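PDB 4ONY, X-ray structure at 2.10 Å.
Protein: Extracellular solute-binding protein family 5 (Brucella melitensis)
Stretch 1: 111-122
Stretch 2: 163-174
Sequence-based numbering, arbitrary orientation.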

# COMPACT_ATOMS: atom_id res chain seq x y z
N GLU A 111 -7.23 26.14 8.46
CA GLU A 111 -8.26 25.57 7.60
C GLU A 111 -7.71 25.02 6.29
O GLU A 111 -8.46 24.63 5.44
CB GLU A 111 -9.38 26.59 7.35
CG GLU A 111 -10.26 26.86 8.59
CD GLU A 111 -10.90 25.58 9.15
OE1 GLU A 111 -11.64 24.88 8.43
OE2 GLU A 111 -10.64 25.23 10.31
N ARG A 112 -6.38 25.05 6.12
CA ARG A 112 -5.71 24.49 4.94
C ARG A 112 -6.12 25.08 3.58
O ARG A 112 -6.13 24.38 2.58
CB ARG A 112 -5.79 22.98 4.94
CG ARG A 112 -4.98 22.43 6.11
CD ARG A 112 -4.67 20.95 6.01
NE ARG A 112 -3.95 20.53 7.19
CZ ARG A 112 -3.75 19.26 7.55
NH1 ARG A 112 -4.21 18.24 6.84
NH2 ARG A 112 -3.12 19.01 8.67
N LYS A 113 -6.39 26.38 3.55
CA LYS A 113 -6.65 27.09 2.30
C LYS A 113 -5.38 27.59 1.62
O LYS A 113 -5.41 27.97 0.44
CB LYS A 113 -7.59 28.26 2.59
CG LYS A 113 -9.09 27.91 2.65
CD LYS A 113 -9.84 28.47 3.87
CE LYS A 113 -9.57 29.96 4.22
NZ LYS A 113 -9.12 30.17 5.65
N TRP A 114 -4.27 27.60 2.35
CA TRP A 114 -2.94 27.89 1.74
C TRP A 114 -1.85 27.19 2.50
O TRP A 114 -2.05 26.80 3.66
CB TRP A 114 -2.63 29.42 1.71
CG TRP A 114 -2.67 30.08 3.05
CD1 TRP A 114 -3.72 30.73 3.61
CD2 TRP A 114 -1.61 30.12 4.03
NE1 TRP A 114 -3.39 31.18 4.86
CE2 TRP A 114 -2.10 30.83 5.15
CE3 TRP A 114 -0.30 29.61 4.07
CZ2 TRP A 114 -1.35 31.02 6.30
CZ3 TRP A 114 0.47 29.85 5.21
CH2 TRP A 114 -0.06 30.55 6.32
N VAL A 115 -0.70 27.00 1.83
CA VAL A 115 0.50 26.48 2.46
C VAL A 115 1.68 27.23 1.88
O VAL A 115 1.69 27.56 0.70
CB VAL A 115 0.65 24.93 2.32
CG1 VAL A 115 0.80 24.53 0.87
CG2 VAL A 115 1.84 24.40 3.13
N GLU A 116 2.67 27.53 2.71
CA GLU A 116 3.83 28.28 2.27
C GLU A 116 5.13 27.57 2.72
O GLU A 116 5.24 27.17 3.86
CB GLU A 116 3.76 29.72 2.78
CG GLU A 116 4.98 30.58 2.41
CD GLU A 116 4.76 32.09 2.69
OE1 GLU A 116 3.69 32.47 3.17
OE2 GLU A 116 5.61 32.92 2.35
N PHE A 117 6.07 27.43 1.80
CA PHE A 117 7.32 26.71 2.02
C PHE A 117 8.44 27.67 1.85
O PHE A 117 8.40 28.52 0.94
CB PHE A 117 7.49 25.61 0.97
CG PHE A 117 6.38 24.60 0.97
CD1 PHE A 117 6.39 23.53 1.88
CD2 PHE A 117 5.33 24.69 0.07
CE1 PHE A 117 5.37 22.58 1.89
CE2 PHE A 117 4.31 23.77 0.10
CZ PHE A 117 4.32 22.71 0.99
N THR A 118 9.45 27.55 2.69
CA THR A 118 10.67 28.31 2.52
C THR A 118 11.77 27.32 2.27
O THR A 118 11.99 26.42 3.08
CB THR A 118 10.95 29.18 3.74
OG1 THR A 118 9.79 29.97 4.01
CG2 THR A 118 12.17 30.09 3.55
N LEU A 119 12.43 27.46 1.11
CA LEU A 119 13.47 26.54 0.69
C LEU A 119 14.74 26.74 1.51
O LEU A 119 15.04 27.83 1.97
CB LEU A 119 13.81 26.74 -0.78
CG LEU A 119 12.65 26.62 -1.78
CD1 LEU A 119 13.12 26.90 -3.20
CD2 LEU A 119 12.06 25.23 -1.67
N ASN A 120 15.46 25.64 1.69
CA ASN A 120 16.73 25.65 2.36
C ASN A 120 17.77 26.33 1.47
O ASN A 120 17.90 25.98 0.29
CB ASN A 120 17.13 24.19 2.62
CG ASN A 120 18.33 24.09 3.54
OD1 ASN A 120 19.38 24.72 3.29
ND2 ASN A 120 18.19 23.28 4.58
N PRO A 121 18.48 27.33 2.00
CA PRO A 121 19.42 28.03 1.08
C PRO A 121 20.58 27.18 0.57
O PRO A 121 21.20 27.55 -0.42
CB PRO A 121 19.93 29.20 1.92
CG PRO A 121 19.65 28.81 3.35
CD PRO A 121 18.41 27.95 3.32
N LYS A 122 20.86 26.06 1.21
CA LYS A 122 21.90 25.15 0.71
C LYS A 122 21.44 24.22 -0.42
O LYS A 122 22.25 23.47 -0.96
CB LYS A 122 22.37 24.23 1.82
CG LYS A 122 22.96 24.90 3.01
CD LYS A 122 23.17 23.84 4.09
CE LYS A 122 23.99 24.42 5.24
NZ LYS A 122 24.36 23.35 6.23
N LYS A 163 5.60 33.45 -5.59
CA LYS A 163 6.82 33.72 -4.87
C LYS A 163 6.50 34.80 -3.86
O LYS A 163 5.92 35.81 -4.24
CB LYS A 163 7.91 34.18 -5.84
CG LYS A 163 9.24 34.42 -5.17
CD LYS A 163 10.37 34.63 -6.16
CE LYS A 163 11.63 35.05 -5.41
NZ LYS A 163 12.76 35.28 -6.34
N THR A 164 6.84 34.58 -2.60
CA THR A 164 6.55 35.55 -1.52
C THR A 164 7.79 36.07 -0.81
O THR A 164 7.69 36.85 0.13
CB THR A 164 5.63 34.92 -0.45
OG1 THR A 164 6.23 33.70 0.05
CG2 THR A 164 4.25 34.62 -1.01
N GLY A 165 8.97 35.60 -1.20
CA GLY A 165 10.23 36.09 -0.60
C GLY A 165 11.36 35.51 -1.42
O GLY A 165 11.09 34.80 -2.39
N GLU A 166 12.60 35.76 -1.03
CA GLU A 166 13.72 35.31 -1.83
C GLU A 166 13.66 33.81 -2.07
O GLU A 166 13.98 33.37 -3.17
CB GLU A 166 15.09 35.65 -1.21
CG GLU A 166 16.19 35.05 -2.06
CD GLU A 166 17.59 35.55 -1.78
OE1 GLU A 166 17.87 36.01 -0.64
OE2 GLU A 166 18.40 35.45 -2.74
N ARG A 167 13.25 33.05 -1.05
CA ARG A 167 13.24 31.61 -1.10
C ARG A 167 11.89 31.02 -0.69
O ARG A 167 11.83 29.83 -0.37
CB ARG A 167 14.33 31.03 -0.22
CG ARG A 167 15.71 31.54 -0.56
CD ARG A 167 16.78 30.75 0.12
NE ARG A 167 16.47 30.60 1.52
CZ ARG A 167 16.66 31.55 2.44
NH1 ARG A 167 16.34 31.29 3.71
NH2 ARG A 167 17.19 32.73 2.11
N SER A 168 10.82 31.82 -0.71
CA SER A 168 9.48 31.37 -0.25
C SER A 168 8.44 31.28 -1.35
O SER A 168 8.34 32.16 -2.19
CB SER A 168 8.92 32.30 0.81
OG SER A 168 9.56 32.04 2.02
N VAL A 169 7.63 30.25 -1.29
CA VAL A 169 6.57 30.04 -2.26
C VAL A 169 5.28 29.65 -1.56
O VAL A 169 5.26 28.77 -0.72
CB VAL A 169 7.00 29.03 -3.33
CG1 VAL A 169 7.35 27.64 -2.74
CG2 VAL A 169 5.91 28.90 -4.36
N ARG A 170 4.20 30.29 -1.94
CA ARG A 170 2.89 30.03 -1.34
C ARG A 170 1.89 29.47 -2.35
O ARG A 170 1.76 30.00 -3.44
CB ARG A 170 2.32 31.31 -0.72
CG ARG A 170 0.93 31.07 -0.14
CD ARG A 170 0.25 32.30 0.46
NE ARG A 170 0.87 32.68 1.72
CZ ARG A 170 0.21 33.13 2.81
NH1 ARG A 170 -1.12 33.27 2.82
NH2 ARG A 170 0.90 33.46 3.91
N PHE A 171 1.21 28.40 -1.98
CA PHE A 171 0.11 27.81 -2.77
C PHE A 171 -1.19 28.19 -2.09
O PHE A 171 -1.38 27.87 -0.91
CB PHE A 171 0.22 26.27 -2.74
CG PHE A 171 1.45 25.73 -3.40
CD1 PHE A 171 2.67 25.76 -2.76
CD2 PHE A 171 1.39 25.19 -4.67
CE1 PHE A 171 3.82 25.26 -3.38
CE2 PHE A 171 2.52 24.70 -5.29
CZ PHE A 171 3.74 24.74 -4.65
N THR A 172 -2.07 28.88 -2.79
CA THR A 172 -3.42 29.16 -2.28
C THR A 172 -4.42 28.28 -3.00
O THR A 172 -4.43 28.25 -4.23
CB THR A 172 -3.79 30.63 -2.49
OG1 THR A 172 -2.77 31.44 -1.94
CG2 THR A 172 -5.15 30.98 -1.84
N PHE A 173 -5.24 27.56 -2.25
CA PHE A 173 -6.12 26.55 -2.81
C PHE A 173 -7.52 27.07 -3.07
O PHE A 173 -7.93 28.06 -2.49
CB PHE A 173 -6.18 25.33 -1.88
CG PHE A 173 -4.81 24.77 -1.58
CD1 PHE A 173 -4.00 24.33 -2.63
CD2 PHE A 173 -4.32 24.76 -0.32
CE1 PHE A 173 -2.73 23.86 -2.39
CE2 PHE A 173 -3.05 24.27 -0.07
CZ PHE A 173 -2.26 23.81 -1.11
N ASN A 174 -8.21 26.39 -3.97
CA ASN A 174 -9.59 26.73 -4.31
C ASN A 174 -10.52 25.74 -3.68
O ASN A 174 -10.11 24.83 -2.95
CB ASN A 174 -9.78 26.81 -5.83
CG ASN A 174 -9.60 25.47 -6.54
OD1 ASN A 174 -9.96 24.41 -6.03
ND2 ASN A 174 -9.07 25.53 -7.74
O HOH W 1 15.20 28.59 4.74

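The salt bridge between the stretches joins Glu-116 to Arg-170, which face each other as a non-hydrogen-bonded antiparallel pair with CA atoms 4.1 Å apart. Arg-170 NH2 lies 3.1 Å from Glu-116 OE1 and Arg-170 NE 3.2 Å from the same oxygen, with N-H...O angles of 150° and 147°; the charges make this a salt bridge, and the carboxylate oxygen sits near the guanidinium plane, where the N-H groups point. The other carboxylate oxygen is used as well: Thr-164 OG1 donates to Glu-116 OE2 over 2.5 Å. The extended glutamate (chi1 and chi2 both t) spans both contacts.

The same guanidinium lies flat on Trp-114. The planes meet at 15°, and Arg-170 CZ is 3.8 Å from the centroid of the six-membered ring of Trp-114, 16° off its normal, which places the cation over the pi face. Arginine suits this position because its planar group can bond through its edge to Glu-116 while its face covers the indole. Trp-114, Glu-116 and Thr-118 share this side of the sheet with Thr-172, Arg-170 and Ser-168, all partly exposed. Farther along it, Thr-118 OG1 and Ser-168 OG are hydrogen-bonded at 2.9 Å, two short hydroxyl side chains meeting across a pair whose CA atoms are 4.3 Å apart.

Beneath these contacts runs the backbone ladder. Strands 114-119 and 168-173 are antiparallel, their directions 168° apart. Val-115 and Phe-171 exchange two bonds, Val-115 N to Phe-171 O at 3.0 Å and Phe-171 N to Val-115 O at 2.8 Å. Phe-117 and Val-169 repeat the pattern, with Phe-117 N to Val-169 O at 3.0 Å and Val-169 N to Phe-117 O at 2.9 Å. Phe-173 N to Lys-113 O, 2.7 Å and 175°, extends the ladder one way; Leu-119 N to Arg-167 O, 2.9 Å and 171°, extends it the other.

At that latter end Arg-167 folds back through chi3 near -48°, so that its NE donates to Leu-119 O over 3.1 Å at 166°. A water reinforces the link, donating a hydrogen bond to Leu-119 O at 2.9 Å and accepting one from Arg-167 NH1 at 3.1 Å. Pro-121 CB lies over one face of the guanidinium, and this arginine has 122 Å² covered by the first stretch.

The reverse side of the sheet is apolar and buried, carrying Val-115 and Phe-117 from one strand and Val-169 and Phe-171 from the other. Val-115 CG1 is 4.0 Å from Phe-171 CB and 3.7 Å from Phe-173 CZ, so one valine methyl touches both aromatic residues. Phe-117 CD2 meets Phe-171 CE1 at 3.8 Å, with ring planes at 81°, and Phe-117 CB reaches Val-169 CG1 at 4.2 Å. These hydrocarbon side chains have no polar groups to satisfy. In all, 880 Å² is buried between the stretches, summed over both sides.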